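Local coordinates for protein catalase-3 (Neurospora crassa, PDB 4AJ9) that breaks down hydrogen peroxide into water and oxygen at a heme group, probably protecting the cell from its toxicity, at residues Ser82-Ala87 with Phe214-Glu219; Lys222-Lys227 with Leu277-Lys282; Leu537-Gly542 with Glu592-Val597; Gln575-Ala580 with Pro606-Gly611. One frame throughout, in Å; residues are numbered along the deposited sequence.

Contacts 1 and 2 share the antiparallel sheet of the catalase domain, with centres about 10 Å apart: neighbouring strands 214-217 and 223-232 link them, and Arg215 of the first forms a salt bridge with Glu280 of the second. Contacts 3 and 4 lie in the C-terminal domain, their centres about 13 Å apart; the hydroxyl of Tyr577 in contact 4 reaches the backbone of Ser538 in contact 3. Contact 3 is the most buried, the others partly so. Paired backbone bonds mark contact 2, a single one contact 1, an arginine-threonine bond contact 3, and an aromatic pair beside a bridging water contact 4, which also borders a second subunit.

Contact 1 (Ser82-Ala87 with Phe214-Glu219); sequences SNITAA and FRLVTE
Leu216 has CG anti to its carbonyl carbon (chi1 -64°), and its branch runs alongside Ile84, pointing the same way, with CD1 of Ile84 3.7 Å from CD1 of Leu216. In Thr85, OG1 stands anti to the backbone N (chi1 -174°); there it accepts from Ala87 N at 3.1 Å, closing an ST turn, and also bonds Gly336 O. A single direct hydrogen bond joins the segments, from Ala86 N to Val217 O (2.9 Å, 158° at the hydrogen). Thr218 packs its methyl CG2 3.5 Å from Asn83 O, while its OG1 turns to Asp220. A water donates to Ser82 O and accepts from Glu219 N; a second lies 2.8 Å from Ile84 O and 3.1 Å from Leu216 O. An alanine at Thr85 would probably leave Ala87 N and Gly336 O without their hydroxyl partner and the turn less firmly fixed. Glu219 brings OE2 to 3.2 Å from Ala86 CB, but the charge of its carboxylate is met by Arg335 and Arg416, outside both segments. The loop that follows strand 68-77 is therefore fastened to the end of strand 214-217 by backbone polar atoms, two waters and methyl contacts.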
loop_
_atom_site.group_PDB
_atom_site.type_symbol
_atom_site.label_atom_id
_atom_site.label_comp_id
_atom_site.label_asym_id
_atom_site.label_seq_id
_atom_site.Cartn_x
_atom_site.Cartn_y
_atom_site.Cartn_z
ATOM N N SER C 82 40.462 3.222 17.621
ATOM C CA SER C 82 40.782 3.872 16.349
ATOM C C SER C 82 41.954 3.191 15.661
ATOM O O SER C 82 42.180 3.385 14.465
ATOM C CB SER C 82 41.093 5.362 16.559
ATOM O OG SER C 82 42.287 5.526 17.304
ATOM N N ASN C 83 42.710 2.402 16.419
ATOM C CA ASN C 83 43.809 1.630 15.849
ATOM C C ASN C 83 43.328 0.519 14.924
ATOM O O ASN C 83 44.102 0.006 14.109
ATOM C CB ASN C 83 44.715 1.054 16.949
ATOM C CG ASN C 83 43.950 0.206 17.967
ATOM O OD1 ASN C 83 42.818 0.529 18.350
ATOM N ND2 ASN C 83 44.573 -0.877 18.417
ATOM N N ILE C 84 42.059 0.139 15.047
ATOM C CA ILE C 84 41.498 -0.873 14.142
ATOM C C ILE C 84 40.281 -0.400 13.349
ATOM O O ILE C 84 39.932 -1.006 12.336
ATOM C CB ILE C 84 41.118 -2.189 14.871
ATOM C CG1 ILE C 84 40.160 -1.903 16.027
ATOM C CG2 ILE C 84 42.375 -2.915 15.367
ATOM C CD1 ILE C 84 39.540 -3.150 16.621
ATOM N N THR C 85 39.621 0.656 13.807
ATOM C CA THR C 85 38.426 1.134 13.112
ATOM C C THR C 85 38.186 2.615 13.337
ATOM O O THR C 85 38.421 3.124 14.430
ATOM C CB THR C 85 37.167 0.339 13.538
ATOM O OG1 THR C 85 36.052 0.739 12.733
ATOM C CG2 THR C 85 36.845 0.585 15.018
ATOM N N ALA C 86 37.719 3.296 12.290
ATOM C CA ALA C 86 37.288 4.695 12.385
ATOM C C ALA C 86 35.880 4.827 12.946
ATOM O O ALA C 86 35.382 5.946 13.109
ATOM C CB ALA C 86 37.348 5.363 11.015
ATOM N N ALA C 87 35.225 3.696 13.209
ATOM C CA ALA C 87 33.853 3.713 13.723
ATOM C C ALA C 87 33.743 4.562 14.987
ATOM O O ALA C 87 34.426 4.314 15.972
ATOM C CB ALA C 87 33.359 2.294 13.988
ATOM N N PHE C 214 33.206 -9.238 8.064
ATOM C CA PHE C 214 33.116 -7.854 7.616
ATOM C C PHE C 214 34.524 -7.281 7.597
ATOM O O PHE C 214 35.498 -8.028 7.746
ATOM C CB PHE C 214 32.207 -7.039 8.537
ATOM C CG PHE C 214 30.747 -7.403 8.427
ATOM C CD1 PHE C 214 30.230 -8.461 9.161
ATOM C CD2 PHE C 214 29.895 -6.690 7.593
ATOM C CE1 PHE C 214 28.895 -8.805 9.070
ATOM C CE2 PHE C 214 28.544 -7.023 7.497
ATOM C CZ PHE C 214 28.046 -8.090 8.229
ATOM N N ARG C 215 34.639 -5.973 7.392
ATOM C CA ARG C 215 35.932 -5.307 7.488
ATOM C C ARG C 215 35.878 -4.138 8.460
ATOM O O ARG C 215 34.928 -3.348 8.450
ATOM C CB ARG C 215 36.389 -4.794 6.116
ATOM C CG ARG C 215 36.866 -5.885 5.168
ATOM C CD ARG C 215 37.168 -5.343 3.770
ATOM N NE ARG C 215 38.028 -6.278 3.043
ATOM C CZ ARG C 215 37.647 -7.000 1.996
ATOM N NH1 ARG C 215 36.416 -6.878 1.517
ATOM N NH2 ARG C 215 38.508 -7.834 1.418
ATOM N N LEU C 216 36.906 -4.025 9.293
ATOM C CA LEU C 216 37.131 -2.795 10.048
ATOM C C LEU C 216 38.142 -1.990 9.254
ATOM O O LEU C 216 39.105 -2.549 8.727
ATOM C CB LEU C 216 37.651 -3.082 11.460
ATOM C CG LEU C 216 36.710 -3.843 12.390
ATOM C CD1 LEU C 216 37.325 -3.936 13.790
ATOM C CD2 LEU C 216 35.343 -3.147 12.439
ATOM N N VAL C 217 37.906 -0.683 9.151
ATOM C CA VAL C 217 38.723 0.193 8.324
ATOM C C VAL C 217 39.113 1.422 9.127
ATOM O O VAL C 217 38.256 2.082 9.717
ATOM C CB VAL C 217 37.962 0.624 7.054
ATOM C CG1 VAL C 217 38.875 1.451 6.132
ATOM C CG2 VAL C 217 37.434 -0.600 6.328
ATOM N N THR C 218 40.412 1.708 9.190
ATOM C CA THR C 218 40.889 2.868 9.935
ATOM C C THR C 218 40.821 4.117 9.057
ATOM O O THR C 218 40.590 4.016 7.855
ATOM C CB THR C 218 42.353 2.687 10.399
ATOM O OG1 THR C 218 43.185 2.463 9.258
ATOM C CG2 THR C 218 42.487 1.514 11.353
ATOM N N GLU C 219 41.060 5.283 9.655
ATOM C CA GLU C 219 41.027 6.557 8.927
ATOM C C GLU C 219 41.878 6.562 7.656
ATOM O O GLU C 219 41.491 7.155 6.649
ATOM C CB GLU C 219 41.506 7.705 9.817
ATOM C CG GLU C 219 40.776 7.856 11.136
ATOM C CD GLU C 219 39.303 8.177 10.966
ATOM O OE1 GLU C 219 38.871 8.438 9.820
ATOM O OE2 GLU C 219 38.577 8.171 11.985
HETATM O O HOH W 1 40.934 5.035 12.653
HETATM O O HOH W 2 41.710 -2.093 10.426
#

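Contact 2 (Lys222-Lys227 with Leu277-Lys282); sequences KSKLVK and LIDEDK
Two strands of the antiparallel beta-barrel of the catalase fold, 223-232 and 270-278, pair here through Leu225 and Ile278. They form a hydrogen-bonded pair: Leu225 N donates to Ile278 O at 2.8 Å, and Ile278 N returns a bond of 2.8 Å to Leu225 O. Next to it, Val226 and Leu277 make a non-hydrogen-bonded pair whose side chains lie side by side, Val226 CG2 3.7 Å from Leu277 CD2. Past the end of this pairing the chain turns into a short 3-10 segment, and Glu280 bends back at chi2 (-86°). Ser223 OG donates to Glu280 OE2 at 2.7 Å, arriving on the anti side and 25° out of the carboxylate plane. The same oxygen takes a salt bridge from Arg215 NE, so two donors grip it. OE1 of Glu280 passes 3.5 Å from Leu225 CD2, the two side chains crossing at about a right angle. An alanine at Glu280 would probably leave Arg215 NE and the Ser223 hydroxyl without their shared acceptor. A water accepts from Glu280 N and donates to Ser223 O; within 277-282, Lys282 NZ forms salt bridges with Asp279 OD2 (2.8 Å) and Asp281 OD1 (3.0 Å).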
loop_
_atom_site.group_PDB
_atom_site.type_symbol
_atom_site.label_atom_id
_atom_site.label_comp_id
_atom_site.label_asym_id
_atom_site.label_seq_id
_atom_site.Cartn_x
_atom_site.Cartn_y
_atom_site.Cartn_z
ATOM N N LYS C 222 43.444 1.489 6.057
ATOM C CA LYS C 222 43.887 0.126 6.366
ATOM C C LYS C 222 42.732 -0.711 6.908
ATOM O O LYS C 222 41.939 -0.239 7.724
ATOM C CB LYS C 222 45.041 0.131 7.377
ATOM C CG LYS C 222 46.255 0.934 6.925
ATOM C CD LYS C 222 46.588 0.655 5.462
ATOM C CE LYS C 222 46.931 1.940 4.706
ATOM N NZ LYS C 222 47.028 1.723 3.231
ATOM N N SER C 223 42.646 -1.960 6.464
ATOM C CA SER C 223 41.544 -2.815 6.875
ATOM C C SER C 223 42.000 -4.110 7.528
ATOM O O SER C 223 43.104 -4.580 7.301
ATOM C CB SER C 223 40.644 -3.141 5.679
ATOM O OG SER C 223 41.348 -3.877 4.693
ATOM N N LYS C 224 41.126 -4.669 8.351
ATOM C CA LYS C 224 41.283 -6.021 8.850
ATOM C C LYS C 224 39.948 -6.702 8.633
ATOM O O LYS C 224 38.914 -6.042 8.643
ATOM C CB LYS C 224 41.608 -6.004 10.336
ATOM C CG LYS C 224 42.940 -5.329 10.659
ATOM C CD LYS C 224 43.265 -5.438 12.130
ATOM C CE LYS C 224 44.642 -4.841 12.425
ATOM N NZ LYS C 224 45.665 -5.368 11.482
ATOM N N LEU C 225 39.974 -8.016 8.449
ATOM C CA LEU C 225 38.753 -8.803 8.362
ATOM C C LEU C 225 38.284 -9.059 9.783
ATOM O O LEU C 225 39.108 -9.219 10.687
ATOM C CB LEU C 225 39.035 -10.119 7.645
ATOM C CG LEU C 225 39.568 -10.011 6.210
ATOM C CD1 LEU C 225 40.002 -11.398 5.701
ATOM C CD2 LEU C 225 38.526 -9.375 5.299
ATOM N N VAL C 226 36.969 -9.070 10.000
ATOM C CA VAL C 226 36.445 -9.181 11.358
ATOM C C VAL C 226 35.223 -10.106 11.458
ATOM O O VAL C 226 34.383 -10.132 10.562
ATOM C CB VAL C 226 36.093 -7.788 11.948
ATOM C CG1 VAL C 226 34.935 -7.137 11.195
ATOM C CG2 VAL C 226 35.757 -7.902 13.415
ATOM N N LYS C 227 35.150 -10.860 12.555
ATOM C CA LYS C 227 33.923 -11.567 12.949
ATOM C C LYS C 227 33.374 -10.910 14.214
ATOM O O LYS C 227 34.123 -10.688 15.176
ATOM C CB LYS C 227 34.188 -13.058 13.230
ATOM C CG LYS C 227 34.663 -13.880 12.029
ATOM C CD LYS C 227 33.557 -14.071 10.996
ATOM C CE LYS C 227 33.827 -15.289 10.109
ATOM N NZ LYS C 227 32.895 -15.373 8.945
ATOM N N LEU C 277 39.960 -10.842 14.666
ATOM C CA LEU C 277 40.551 -9.971 13.663
ATOM C C LEU C 277 41.520 -10.766 12.786
ATOM O O LEU C 277 42.401 -11.454 13.295
ATOM C CB LEU C 277 41.252 -8.786 14.342
ATOM C CG LEU C 277 40.290 -7.876 15.118
ATOM C CD1 LEU C 277 41.003 -6.837 15.989
ATOM C CD2 LEU C 277 39.340 -7.196 14.138
ATOM N N ILE C 278 41.342 -10.694 11.468
ATOM C CA ILE C 278 42.194 -11.458 10.559
ATOM C C ILE C 278 42.847 -10.555 9.505
ATOM O O ILE C 278 42.196 -9.681 8.935
ATOM C CB ILE C 278 41.412 -12.608 9.862
ATOM C CG1 ILE C 278 40.616 -13.439 10.880
ATOM C CG2 ILE C 278 42.374 -13.527 9.093
ATOM C CD1 ILE C 278 39.243 -12.889 11.220
ATOM N N ASP C 279 44.140 -10.758 9.262
ATOM C CA ASP C 279 44.842 -10.057 8.182
ATOM C C ASP C 279 44.158 -10.305 6.839
ATOM O O ASP C 279 43.721 -11.418 6.555
ATOM C CB ASP C 279 46.285 -10.555 8.071
ATOM C CG ASP C 279 47.131 -10.192 9.282
ATOM O OD1 ASP C 279 46.797 -9.205 9.980
ATOM O OD2 ASP C 279 48.143 -10.890 9.511
ATOM N N GLU C 280 44.086 -9.285 5.996
ATOM C CA GLU C 280 43.471 -9.477 4.690
ATOM C C GLU C 280 44.135 -10.623 3.940
ATOM O O GLU C 280 43.453 -11.407 3.287
ATOM C CB GLU C 280 43.539 -8.197 3.854
ATOM C CG GLU C 280 42.596 -7.089 4.313
ATOM C CD GLU C 280 41.187 -7.191 3.732
ATOM O OE1 GLU C 280 40.882 -8.136 2.960
ATOM O OE2 GLU C 280 40.369 -6.312 4.062
ATOM N N ASP C 281 45.464 -10.731 4.030
ATOM C CA ASP C 281 46.172 -11.760 3.261
ATOM C C ASP C 281 45.999 -13.167 3.837
ATOM O O ASP C 281 46.481 -14.138 3.261
ATOM C CB ASP C 281 47.663 -11.431 3.097
ATOM C CG ASP C 281 48.416 -11.411 4.420
ATOM O OD1 ASP C 281 47.886 -11.905 5.438
ATOM O OD2 ASP C 281 49.558 -10.911 4.439
ATOM N N LYS C 282 45.294 -13.277 4.956
ATOM C CA LYS C 282 45.032 -14.587 5.557
ATOM C C LYS C 282 43.569 -15.060 5.396
ATOM O O LYS C 282 43.120 -16.008 6.052
ATOM C CB LYS C 282 45.501 -14.584 7.020
ATOM C CG LYS C 282 47.023 -14.498 7.113
ATOM C CD LYS C 282 47.557 -14.318 8.521
ATOM C CE LYS C 282 49.073 -14.123 8.488
ATOM N NZ LYS C 282 49.460 -12.801 7.875
HETATM O O HOH W 3 44.825 -6.588 7.021
#

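Contact 3 (Leu537-Gly542 with Glu592-Val597); sequences LSTTKG and EGAERV
Arg596 and Thr539 meet at about a right angle, joined by a hydrogen bond from Arg596 NH1 to Thr539 OG1 of 3.0 Å. The acceptor lies only 6° out of the guanidinium plane, so it is met at the edge of that group. Thr539 OG1 stands anti to its backbone N, the position from which it meets NH1, while its CG2 lies 3.9 Å from Ala594 CA. CG of Arg596 stands between its backbone N and carbonyl carbon (chi1 60°), and a bend at chi3 (-52°) sets NE off the line of the chain; the guanidinium beyond it lies beside Thr539. Lys541 approaches from another direction: its CG sits over one face of the guanidinium, offset toward the rim and 3.0 Å from NH1. Its chain then bends, leaving Lys541 NZ 3.7 Å from Arg596 NH1, two like charges close together. A water in the guanidinium plane accepts from Arg596 NH2 at 2.8 Å and, weakly, from Lys541 NZ. Glu567, which bonds Thr539 OG1 and forms a long, weak ion pair with Arg596, probably offsets part of this charge.

Deeper in, Ala594 CB presses against Leu537 O at 3.2 Å. The segments lie at the C-terminal ends of adjacent parallel strands 533-537 and 587-590, at the switch point of a sheet of strand order 3-2-1-4-5-6, as in the glutaminase I-like alpha/beta fold of long-catalase C-terminal domains.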
loop_
_atom_site.group_PDB
_atom_site.type_symbol
_atom_site.label_atom_id
_atom_site.label_comp_id
_atom_site.label_asym_id
_atom_site.label_seq_id
_atom_site.Cartn_x
_atom_site.Cartn_y
_atom_site.Cartn_z
ATOM N N LEU C 537 6.403 -25.836 45.661
ATOM C CA LEU C 537 5.139 -26.555 45.762
ATOM C C LEU C 537 4.685 -26.647 47.219
ATOM O O LEU C 537 5.328 -27.314 48.033
ATOM C CB LEU C 537 5.289 -27.962 45.182
ATOM C CG LEU C 537 5.977 -28.011 43.816
ATOM C CD1 LEU C 537 5.830 -29.380 43.160
ATOM C CD2 LEU C 537 5.390 -26.924 42.926
ATOM N N SER C 538 3.578 -25.983 47.541
ATOM C CA SER C 538 3.060 -25.949 48.909
ATOM C C SER C 538 1.595 -26.379 48.993
ATOM O O SER C 538 1.059 -27.003 48.074
ATOM C CB SER C 538 3.235 -24.546 49.509
ATOM O OG SER C 538 2.996 -24.542 50.913
ATOM N N THR C 539 0.948 -26.032 50.101
ATOM C CA THR C 539 -0.447 -26.397 50.305
ATOM C C THR C 539 -1.104 -25.417 51.262
ATOM O O THR C 539 -0.425 -24.824 52.097
ATOM C CB THR C 539 -0.591 -27.852 50.821
ATOM O OG1 THR C 539 -1.970 -28.144 51.079
ATOM C CG2 THR C 539 0.225 -28.066 52.099
ATOM N N THR C 540 -2.419 -25.233 51.131
ATOM C CA THR C 540 -3.136 -24.299 51.997
ATOM C C THR C 540 -3.423 -24.906 53.371
ATOM O O THR C 540 -3.749 -24.191 54.318
ATOM C CB THR C 540 -4.453 -23.796 51.353
ATOM O OG1 THR C 540 -5.301 -24.907 51.046
ATOM C CG2 THR C 540 -4.150 -23.032 50.069
ATOM N N LYS C 541 -3.279 -26.224 53.470
ATOM C CA LYS C 541 -3.550 -26.938 54.712
ATOM C C LYS C 541 -2.295 -27.024 55.567
ATOM O O LYS C 541 -1.194 -27.195 55.044
ATOM C CB LYS C 541 -4.047 -28.350 54.415
ATOM C CG LYS C 541 -5.107 -28.442 53.334
ATOM C CD LYS C 541 -6.286 -27.530 53.604
ATOM C CE LYS C 541 -7.530 -28.046 52.897
ATOM N NZ LYS C 541 -7.183 -28.918 51.736
ATOM N N GLY C 542 -2.464 -26.922 56.883
ATOM C CA GLY C 542 -1.347 -27.064 57.804
ATOM C C GLY C 542 -0.437 -25.852 57.806
ATOM O O GLY C 542 -0.852 -24.759 57.428
ATOM N N GLU C 592 7.860 -28.297 53.088
ATOM C CA GLU C 592 7.460 -29.284 54.088
ATOM C C GLU C 592 5.957 -29.261 54.305
ATOM O O GLU C 592 5.368 -28.197 54.489
ATOM C CB GLU C 592 8.184 -29.057 55.410
ATOM C CG GLU C 592 7.927 -30.161 56.418
ATOM C CD GLU C 592 8.892 -30.123 57.581
ATOM O OE1 GLU C 592 9.229 -29.008 58.038
ATOM O OE2 GLU C 592 9.323 -31.210 58.025
ATOM N N GLY C 593 5.340 -30.438 54.269
ATOM C CA GLY C 593 3.910 -30.560 54.480
ATOM C C GLY C 593 3.152 -30.745 53.181
ATOM O O GLY C 593 2.046 -31.285 53.163
ATOM N N ALA C 594 3.750 -30.301 52.082
ATOM C CA ALA C 594 3.082 -30.370 50.790
ATOM C C ALA C 594 3.014 -31.799 50.260
ATOM O O ALA C 594 2.341 -32.059 49.269
ATOM C CB ALA C 594 3.777 -29.459 49.783
ATOM N N GLU C 595 3.707 -32.725 50.918
ATOM C CA GLU C 595 3.644 -34.127 50.512
ATOM C C GLU C 595 2.196 -34.614 50.475
ATOM O O GLU C 595 1.862 -35.570 49.767
ATOM C CB GLU C 595 4.494 -35.012 51.436
ATOM C CG GLU C 595 4.039 -35.054 52.888
ATOM C CD GLU C 595 4.716 -34.017 53.759
ATOM O OE1 GLU C 595 5.253 -33.026 53.218
ATOM O OE2 GLU C 595 4.716 -34.198 54.993
ATOM N N ARG C 596 1.331 -33.940 51.223
ATOM C CA ARG C 596 -0.085 -34.308 51.265
ATOM C C ARG C 596 -0.832 -34.184 49.927
ATOM O O ARG C 596 -1.923 -34.740 49.770
ATOM C CB ARG C 596 -0.821 -33.521 52.356
ATOM C CG ARG C 596 -0.783 -32.011 52.186
ATOM C CD ARG C 596 -1.788 -31.362 53.123
ATOM N NE ARG C 596 -3.104 -31.971 52.962
ATOM C CZ ARG C 596 -4.051 -31.507 52.152
ATOM N NH1 ARG C 596 -3.842 -30.408 51.435
ATOM N NH2 ARG C 596 -5.212 -32.140 52.064
ATOM N N VAL C 597 -0.266 -33.458 48.966
ATOM C CA VAL C 597 -0.947 -33.302 47.676
ATOM C C VAL C 597 -0.352 -34.219 46.623
ATOM O O VAL C 597 -0.742 -34.182 45.457
ATOM C CB VAL C 597 -0.972 -31.830 47.181
ATOM C CG1 VAL C 597 -1.621 -30.933 48.227
ATOM C CG2 VAL C 597 0.431 -31.341 46.831
HETATM O O HOH W 4 -7.427 -31.618 50.445
#

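Contact 4 (Gln575-Ala580 with Pro606-Gly611); sequences QTYSAA and PLFPAG
At the margin of the parallel sheet in the C-terminal domain, the turn after strand 575-576, outermost in the sheet within this chain, packs on the loop leading into helix 612-622, with Tyr577 and Phe608 meeting in an edge-to-face aromatic pair. The edge of Tyr577 is directed at the face of Phe608, with ring centroids 5.5 Å apart and planes inclined at 59°. The closest approach of this pair is made by Tyr577 CB, 3.7 Å from the ring atom Phe608 CD2 and equally far from Phe608 CB. The far end of Tyr577 leads away, and its OH bonds Ser538 O in the neighbouring strand-end loop.

The backbone N of Ser578 supplies the polar link. A water accepts from Ser578 N at 3.0 Å and donates to Leu607 O at 2.9 Å, while Ser578 CB lies 3.4 Å from that same carbonyl oxygen. CD of Pro609 approaches Ser578 CA at 4.1 Å. Within the turn, Thr576 OG1 accepts from Ala579 N at 3.2 Å, an ST motif, and Arg612 bonds the carbonyl oxygens of Tyr577 and Ser578. On the outer side Ala579 packs on His470 and Leu607 on Arg465, both of a second subunit. Across the two segments the link is therefore apolar and aromatic, with a single water standing in for a direct backbone bond between Ser578 and Leu607.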
loop_
_atom_site.group_PDB
_atom_site.type_symbol
_atom_site.label_atom_id
_atom_site.label_comp_id
_atom_site.label_asym_id
_atom_site.label_seq_id
_atom_site.Cartn_x
_atom_site.Cartn_y
_atom_site.Cartn_z
ATOM N N GLN C 575 0.651 -18.564 42.763
ATOM C CA GLN C 575 0.043 -19.271 41.637
ATOM C C GLN C 575 -0.661 -20.529 42.138
ATOM O O GLN C 575 -0.196 -21.167 43.081
ATOM C CB GLN C 575 1.126 -19.656 40.622
ATOM C CG GLN C 575 0.631 -20.000 39.234
ATOM C CD GLN C 575 1.781 -20.306 38.274
ATOM O OE1 GLN C 575 2.702 -21.051 38.613
ATOM N NE2 GLN C 575 1.726 -19.732 37.073
ATOM N N THR C 576 -1.784 -20.877 41.515
ATOM C CA THR C 576 -2.499 -22.107 41.847
ATOM C C THR C 576 -1.885 -23.276 41.106
ATOM O O THR C 576 -1.243 -23.096 40.068
ATOM C CB THR C 576 -3.982 -22.042 41.428
ATOM O OG1 THR C 576 -4.062 -21.894 40.001
ATOM C CG2 THR C 576 -4.685 -20.881 42.112
ATOM N N TYR C 577 -2.102 -24.480 41.623
ATOM C CA TYR C 577 -1.647 -25.680 40.929
ATOM C C TYR C 577 -2.226 -25.753 39.529
ATOM O O TYR C 577 -1.553 -26.210 38.603
ATOM C CB TYR C 577 -1.984 -26.945 41.718
ATOM C CG TYR C 577 -0.959 -27.233 42.780
ATOM C CD1 TYR C 577 0.332 -27.622 42.432
ATOM C CD2 TYR C 577 -1.262 -27.088 44.127
ATOM C CE1 TYR C 577 1.285 -27.877 43.392
ATOM C CE2 TYR C 577 -0.310 -27.343 45.107
ATOM C CZ TYR C 577 0.961 -27.738 44.735
ATOM O OH TYR C 577 1.919 -27.989 45.701
ATOM N N SER C 578 -3.462 -25.280 39.380
ATOM C CA SER C 578 -4.154 -25.312 38.089
ATOM C C SER C 578 -3.366 -24.525 37.049
ATOM O O SER C 578 -3.199 -24.970 35.909
ATOM C CB SER C 578 -5.577 -24.742 38.229
ATOM O OG SER C 578 -6.273 -24.768 36.988
ATOM N N ALA C 579 -2.850 -23.372 37.461
ATOM C CA ALA C 579 -2.139 -22.470 36.565
ATOM C C ALA C 579 -0.654 -22.801 36.415
ATOM O O ALA C 579 0.034 -22.204 35.582
ATOM C CB ALA C 579 -2.308 -21.033 37.036
ATOM N N ALA C 580 -0.157 -23.741 37.212
ATOM C CA ALA C 580 1.287 -23.999 37.271
ATOM C C ALA C 580 1.761 -25.128 36.364
ATOM O O ALA C 580 1.029 -26.083 36.078
ATOM C CB ALA C 580 1.728 -24.268 38.696
ATOM N N PRO C 606 -10.954 -30.706 43.086
ATOM C CA PRO C 606 -11.571 -30.028 41.947
ATOM C C PRO C 606 -10.768 -28.788 41.568
ATOM O O PRO C 606 -10.963 -28.253 40.482
ATOM C CB PRO C 606 -12.949 -29.624 42.484
ATOM C CG PRO C 606 -13.203 -30.556 43.640
ATOM C CD PRO C 606 -11.849 -30.765 44.255
ATOM N N LEU C 607 -9.871 -28.345 42.446
ATOM C CA LEU C 607 -9.114 -27.115 42.194
ATOM C C LEU C 607 -7.977 -27.252 41.168
ATOM O O LEU C 607 -7.475 -26.250 40.658
ATOM C CB LEU C 607 -8.582 -26.522 43.508
ATOM C CG LEU C 607 -9.681 -25.937 44.399
ATOM C CD1 LEU C 607 -9.148 -25.615 45.807
ATOM C CD2 LEU C 607 -10.320 -24.709 43.740
ATOM N N PHE C 608 -7.567 -28.476 40.864
ATOM C CA PHE C 608 -6.540 -28.678 39.842
ATOM C C PHE C 608 -6.684 -30.027 39.155
ATOM O O PHE C 608 -7.350 -30.918 39.677
ATOM C CB PHE C 608 -5.137 -28.516 40.436
ATOM C CG PHE C 608 -4.882 -29.375 41.647
ATOM C CD1 PHE C 608 -4.538 -30.709 41.504
ATOM C CD2 PHE C 608 -4.976 -28.845 42.921
ATOM C CE1 PHE C 608 -4.294 -31.508 42.616
ATOM C CE2 PHE C 608 -4.739 -29.639 44.034
ATOM C CZ PHE C 608 -4.390 -30.971 43.875
ATOM N N PRO C 609 -6.075 -30.178 37.972
ATOM C CA PRO C 609 -6.141 -31.459 37.258
ATOM C C PRO C 609 -5.491 -32.599 38.044
ATOM O O PRO C 609 -4.456 -32.396 38.693
ATOM C CB PRO C 609 -5.358 -31.181 35.968
ATOM C CG PRO C 609 -5.520 -29.680 35.753
ATOM C CD PRO C 609 -5.465 -29.114 37.152
ATOM N N ALA C 610 -6.094 -33.783 37.977
ATOM C CA ALA C 610 -5.576 -34.964 38.673
ATOM C C ALA C 610 -4.064 -35.109 38.479
ATOM O O ALA C 610 -3.566 -35.002 37.370
ATOM C CB ALA C 610 -6.297 -36.215 38.186
ATOM N N GLY C 611 -3.335 -35.324 39.565
ATOM C CA GLY C 611 -1.900 -35.568 39.481
ATOM C C GLY C 611 -0.990 -34.363 39.293
ATOM O O GLY C 611 0.229 -34.522 39.194
HETATM O O HOH W 5 -5.070 -25.153 41.944
#